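Local coordinates for protein VirX1 (Cyanophage Syn10, PDB 6QGM) that iodinates a range of substrates as a viral halogenase, probably with the help of a flavin as in the related tryptophan halogenases, at residues Q395-S398 / F399-F402; F133-S136 / N137-L140. All coordinates share one frame; numbering follows the deposited sequence.

Interaction 1: Q395-S398 / F399-F402; sequences QIDS and FSDF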
ATOM      1  N   GLN B 395       0.874  12.722  11.065  1.00 50.19           N
ATOM      2  CA  GLN B 395      -0.351  13.548  11.178  1.00 52.44           C
ATOM      3  C   GLN B 395      -0.079  14.953  10.636  1.00 53.17           C
ATOM      4  O   GLN B 395      -0.867  15.436   9.804  1.00 56.22           O
ATOM      5  CB  GLN B 395      -0.830  13.598  12.621  1.00 53.65           C
ATOM      6  CG  GLN B 395      -1.929  14.621  12.825  1.00 56.66           C
ATOM      7  CD  GLN B 395      -2.961  14.168  13.830  1.00 60.51           C
ATOM      8  OE1 GLN B 395      -3.112  14.738  14.915  1.00 60.23           O
ATOM      9  NE2 GLN B 395      -3.693  13.130  13.447  1.00 61.40           N
ATOM     10  N   ILE B 396       0.999  15.590  11.090  1.00 53.62           N
ATOM     11  CA  ILE B 396       1.307  16.998  10.708  1.00 52.61           C
ATOM     12  C   ILE B 396       1.714  17.044   9.228  1.00 53.75           C
ATOM     13  O   ILE B 396       1.431  18.054   8.579  1.00 56.85           O
ATOM     14  CB  ILE B 396       2.335  17.625  11.662  1.00 49.90           C
ATOM     15  CG1 ILE B 396       2.242  19.147  11.630  1.00 47.79           C
ATOM     16  CG2 ILE B 396       3.737  17.119  11.384  1.00 51.72           C
ATOM     17  CD1 ILE B 396       2.994  19.825  12.737  1.00 48.59           C
ATOM     18  N   ASP B 397       2.295  15.970   8.698  1.00 53.81           N
ATOM     19  CA  ASP B 397       2.625  15.861   7.249  1.00 55.34           C
ATOM     20  C   ASP B 397       1.321  15.767   6.441  1.00 56.31           C
ATOM     21  O   ASP B 397       1.204  16.474   5.401  1.00 52.51           O
ATOM     22  CB  ASP B 397       3.561  14.679   6.965  1.00 56.93           C
ATOM     23  CG  ASP B 397       5.045  15.019   7.161  1.00 60.49           C
ATOM     24  OD1 ASP B 397       5.372  16.223   7.439  1.00 60.45           O
ATOM     25  OD2 ASP B 397       5.884  14.089   7.009  1.00 63.14           O
ATOM     26  N   SER B 398       0.377  14.924   6.887  1.00 57.20           N
ATOM     27  CA  SER B 398      -0.976  14.780   6.296  1.00 56.64           C
ATOM     28  C   SER B 398      -1.642  16.149   6.216  1.00 55.50           C
ATOM     29  O   SER B 398      -2.036  16.569   5.110  1.00 52.75           O
ATOM     30  CB  SER B 398      -1.815  13.816   7.080  1.00 59.19           C
ATOM     31  OG  SER B 398      -1.245  12.520   7.041  1.00 66.62           O
ATOM     32  N   PHE B 399      -1.744  16.835   7.354  1.00 56.39           N
ATOM     33  CA  PHE B 399      -2.509  18.098   7.479  1.00 56.90           C
ATOM     34  C   PHE B 399      -1.833  19.192   6.655  1.00 57.19           C
ATOM     35  O   PHE B 399      -2.574  19.993   6.070  1.00 61.30           O
ATOM     36  CB  PHE B 399      -2.703  18.477   8.949  1.00 57.29           C
ATOM     37  CG  PHE B 399      -3.984  17.962   9.539  1.00 57.53           C
ATOM     38  CD1 PHE B 399      -5.177  18.626   9.280  1.00 58.64           C
ATOM     39  CD2 PHE B 399      -4.015  16.787  10.279  1.00 58.42           C
ATOM     40  CE1 PHE B 399      -6.380  18.132   9.760  1.00 57.38           C
ATOM     41  CE2 PHE B 399      -5.219  16.299  10.761  1.00 57.03           C
ATOM     42  CZ  PHE B 399      -6.391  16.982  10.514  1.00 57.94           C
ATOM     43  N   SER B 400      -0.498  19.234   6.609  1.00 56.38           N
ATOM     44  CA  SER B 400       0.260  20.268   5.850  1.00 55.59           C
ATOM     45  C   SER B 400       0.011  20.087   4.343  1.00 55.76           C
ATOM     46  O   SER B 400      -0.176  21.118   3.661  1.00 56.25           O
ATOM     47  CB  SER B 400       1.736  20.274   6.206  1.00 54.43           C
ATOM     48  OG  SER B 400       2.349  19.036   5.886  1.00 55.70           O
ATOM     49  N   ASP B 401      -0.032  18.839   3.850  1.00 54.98           N
ATOM     50  CA  ASP B 401      -0.431  18.508   2.449  1.00 53.52           C
ATOM     51  C   ASP B 401      -1.871  18.957   2.178  1.00 51.71           C
ATOM     52  O   ASP B 401      -2.120  19.547   1.108  1.00 51.09           O
ATOM     53  CB  ASP B 401      -0.302  17.009   2.151  1.00 54.96           C
ATOM     54  CG  ASP B 401       1.069  16.586   1.665  1.00 57.48           C
ATOM     55  OD1 ASP B 401       1.823  17.456   1.213  1.00 60.30           O
ATOM     56  OD2 ASP B 401       1.378  15.403   1.763  1.00 61.73           O
ATOM     57  N   PHE B 402      -2.795  18.669   3.091  1.00 50.89           N
ATOM     58  CA  PHE B 402      -4.227  19.035   2.949  1.00 51.32           C
ATOM     59  C   PHE B 402      -4.342  20.557   2.814  1.00 50.69           C
ATOM     60  O   PHE B 402      -5.040  21.052   1.903  1.00 51.16           O
ATOM     61  CB  PHE B 402      -5.043  18.485   4.121  1.00 52.04           C
ATOM     62  CG  PHE B 402      -6.509  18.840   4.073  1.00 53.12           C
ATOM     63  CD1 PHE B 402      -7.235  18.823   2.890  1.00 54.56           C
ATOM     64  CD2 PHE B 402      -7.178  19.165   5.237  1.00 53.57           C
ATOM     65  CE1 PHE B 402      -8.587  19.158   2.879  1.00 53.85           C
ATOM     66  CE2 PHE B 402      -8.523  19.506   5.228  1.00 51.69           C
ATOM     67  CZ  PHE B 402      -9.226  19.509   4.053  1.00 51.71           C
TER

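Interaction 2: F133-S136 / N137-L140; sequences FVNS and NTYL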
ATOM      1  N   PHE B 133     -25.422  19.688  -0.588  1.00 48.94           N
ATOM      2  CA  PHE B 133     -25.931  18.430  -1.169  1.00 49.33           C
ATOM      3  C   PHE B 133     -25.416  17.232  -0.370  1.00 51.12           C
ATOM      4  O   PHE B 133     -25.963  16.158  -0.567  1.00 59.87           O
ATOM      5  CB  PHE B 133     -25.541  18.320  -2.642  1.00 49.51           C
ATOM      6  CG  PHE B 133     -26.140  17.140  -3.373  1.00 51.14           C
ATOM      7  CD1 PHE B 133     -27.425  17.202  -3.893  1.00 53.87           C
ATOM      8  CD2 PHE B 133     -25.422  15.967  -3.536  1.00 50.22           C
ATOM      9  CE1 PHE B 133     -27.973  16.110  -4.558  1.00 56.27           C
ATOM     10  CE2 PHE B 133     -25.974  14.889  -4.211  1.00 52.73           C
ATOM     11  CZ  PHE B 133     -27.246  14.954  -4.721  1.00 53.79           C
ATOM     12  N   VAL B 134     -24.410  17.376   0.488  1.00 51.51           N
ATOM     13  CA  VAL B 134     -23.825  16.194   1.201  1.00 51.22           C
ATOM     14  C   VAL B 134     -23.802  16.408   2.713  1.00 49.53           C
ATOM     15  O   VAL B 134     -23.588  15.416   3.429  1.00 51.01           O
ATOM     16  CB  VAL B 134     -22.420  15.847   0.685  1.00 52.36           C
ATOM     17  CG1 VAL B 134     -22.461  15.523  -0.799  1.00 52.42           C
ATOM     18  CG2 VAL B 134     -21.410  16.951   1.002  1.00 51.52           C
ATOM     19  N   ASN B 135     -24.044  17.632   3.190  1.00 47.05           N
ATOM     20  CA  ASN B 135     -23.920  17.975   4.630  1.00 45.66           C
ATOM     21  C   ASN B 135     -24.915  19.093   4.944  1.00 45.90           C
ATOM     22  O   ASN B 135     -24.874  20.144   4.291  1.00 45.71           O
ATOM     23  CB  ASN B 135     -22.477  18.321   5.002  1.00 45.44           C
ATOM     24  CG  ASN B 135     -22.338  18.680   6.456  1.00 45.58           C
ATOM     25  OD1 ASN B 135     -23.175  19.420   6.975  1.00 47.11           O
ATOM     26  ND2 ASN B 135     -21.287  18.171   7.108  1.00 43.37           N
ATOM     27  N   SER B 136     -25.789  18.850   5.914  1.00 48.45           N
ATOM     28  CA  SER B 136     -26.890  19.762   6.312  1.00 49.52           C
ATOM     29  C   SER B 136     -26.376  20.729   7.381  1.00 49.37           C
ATOM     30  O   SER B 136     -26.986  21.794   7.562  1.00 49.60           O
ATOM     31  CB  SER B 136     -28.107  18.974   6.775  1.00 50.44           C
ATOM     32  OG  SER B 136     -28.548  18.070   5.761  1.00 47.08           O
ATOM     33  N   ASN B 137     -25.277  20.375   8.049  1.00 49.94           N
ATOM     34  CA  ASN B 137     -24.565  21.293   8.969  1.00 50.23           C
ATOM     35  C   ASN B 137     -24.323  22.590   8.193  1.00 48.32           C
ATOM     36  O   ASN B 137     -24.437  23.659   8.797  1.00 49.37           O
ATOM     37  CB  ASN B 137     -23.292  20.654   9.538  1.00 50.77           C
ATOM     38  CG  ASN B 137     -22.848  21.263  10.849  1.00 51.92           C
ATOM     39  OD1 ASN B 137     -23.507  22.167  11.372  1.00 54.56           O
ATOM     40  ND2 ASN B 137     -21.742  20.774  11.390  1.00 50.64           N
ATOM     41  N   THR B 138     -24.049  22.478   6.893  1.00 48.30           N
ATOM     42  CA  THR B 138     -23.884  23.598   5.917  1.00 50.10           C
ATOM     43  C   THR B 138     -24.973  24.666   6.099  1.00 51.98           C
ATOM     44  O   THR B 138     -24.633  25.856   6.074  1.00 50.57           O
ATOM     45  CB  THR B 138     -23.918  23.072   4.476  1.00 48.78           C
ATOM     46  OG1 THR B 138     -23.005  21.974   4.407  1.00 46.06           O
ATOM     47  CG2 THR B 138     -23.576  24.126   3.442  1.00 48.75           C
ATOM     48  N   TYR B 139     -26.230  24.262   6.264  1.00 54.67           N
ATOM     49  CA  TYR B 139     -27.397  25.179   6.390  1.00 57.65           C
ATOM     50  C   TYR B 139     -27.311  25.995   7.683  1.00 59.15           C
ATOM     51  O   TYR B 139     -27.640  27.197   7.639  1.00 63.63           O
ATOM     52  CB  TYR B 139     -28.714  24.402   6.370  1.00 59.01           C
ATOM     53  CG  TYR B 139     -28.987  23.665   5.085  1.00 59.17           C
ATOM     54  CD1 TYR B 139     -29.419  24.344   3.963  1.00 61.04           C
ATOM     55  CD2 TYR B 139     -28.852  22.294   4.997  1.00 58.47           C
ATOM     56  CE1 TYR B 139     -29.665  23.680   2.777  1.00 62.53           C
ATOM     57  CE2 TYR B 139     -29.129  21.612   3.828  1.00 60.97           C
ATOM     58  CZ  TYR B 139     -29.546  22.307   2.710  1.00 62.17           C
ATOM     59  OH  TYR B 139     -29.813  21.658   1.537  1.00 64.33           O
ATOM     60  N   LEU B 140     -26.928  25.364   8.798  1.00 56.72           N
ATOM     61  CA  LEU B 140     -26.736  26.042  10.110  1.00 55.43           C
ATOM     62  C   LEU B 140     -25.670  27.131   9.923  1.00 53.28           C
ATOM     63  O   LEU B 140     -25.916  28.297  10.297  1.00 55.30           O
ATOM     64  CB  LEU B 140     -26.296  25.028  11.168  1.00 55.26           C
ATOM     65  CG  LEU B 140     -27.292  23.909  11.480  1.00 57.64           C
ATOM     66  CD1 LEU B 140     -26.744  22.954  12.551  1.00 59.24           C
ATOM     67  CD2 LEU B 140     -28.652  24.481  11.891  1.00 58.43           C
TER

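Interaction 1: Q395-S398 / F399-F402
Gln-395 and Phe-399, one helical turn apart, are joined first through the backbone: Phe-399 N donates to Gln-395 O over 3.0 Å with an N-H...O angle of 162°. Equivalent i to i+4 bonds link Ile-396 to Ser-400, Asp-397 to Asp-401 and Ser-398 to Phe-402, the evidence for regular alpha-helix throughout 395-402.

Polar side-chain contact centres on Ser-400. Its chi1 of 62° sets OG between its own N and carbonyl carbon, turned back along the helix, where it lies 2.8 Å from Asp-397 O and 3.0 Å from Ile-396 O; its one proton could serve either. Lys-247 bonds to the same OG and also forms a salt bridge with Asp-401, while Asp-397 pairs with Lys-332.

The nonpolar contact is slight. Gln-395 and Phe-399 extend side by side, amide and ring planes 84° apart, with Gln-395 CG 3.9 Å from Phe-399 CD2. Both side chains also reach Leu-360 of helix 360-373, and Phe-402 packs on helix 462-468.

Serine hydroxyls turned back onto carbonyls of the preceding turn are a familiar alpha-helical arrangement, here within the long helix 382-408 of the tryptophan halogenase family fold.

Interaction 2: F133-S136 / N137-L140
Asn-135 and Thr-138 exchange two hydrogen bonds across the turn that opens helix 137-143. Asn-135 has CG anti to its own N, which carries the amide forward over the first turn; Asn-135 OD1 accepts from Thr-138 N at 3.2 Å. OD1 sits too near a neighbour in the model, so its position, and with it this bond, is less certain. In return, Thr-138 OG1 donates to Asn-135 O at 2.6 Å. The hydroxyl approaches 49° out of the carbonyl plane, and a chi1 of -50°, placing OG1 beside the backbone N, turns it back to that carbonyl.

The amides of Asn-135 and Asn-137, as modelled, run alongside each other, nearly coplanar with 16° between planes. Their far ends are held from outside: both ND2 atoms donate to Phe-96 O, and Asn-137 also bonds to Asn-77 and Asp-162.

Tyr-139 folds its ring back beside Ser-136. Ser-136 CB lies in the ring plane at its edge, 3.8 Å from Tyr-139 CD2, and Tyr-139 N donates to Ser-136 O at 2.9 Å. The ring also packs on Trp-501, Met-508 and Val-512 of helix 494-512.

An Asn side chain accepting from the amide three residues on is consistent with an N-cap, the Asn standing ahead of a new helix that follows helix 129-134.

Overall arrangement
Both contacts are local, between residues up to four apart, but they sit at different kinds of place, a helix interior and a junction between two helices. Interaction 1 lies within helix 382-408, where main-chain bonds dominate; interaction 2 joins the end of helix 129-134 to the start of 137-143, where side-chain to main-chain bonds add the capping of the helix start. Burial differs too: five of six touching residues are buried in interaction 2, against three of eight in interaction 1, although interaction 1 is closer to the chain centre (11 Å against 19 Å, centre to centre). Outside partners differ: lysines pair with the aspartates of interaction 1, amide hydrogen bonds hold interaction 2. Their nearest atoms are about 13 Å apart.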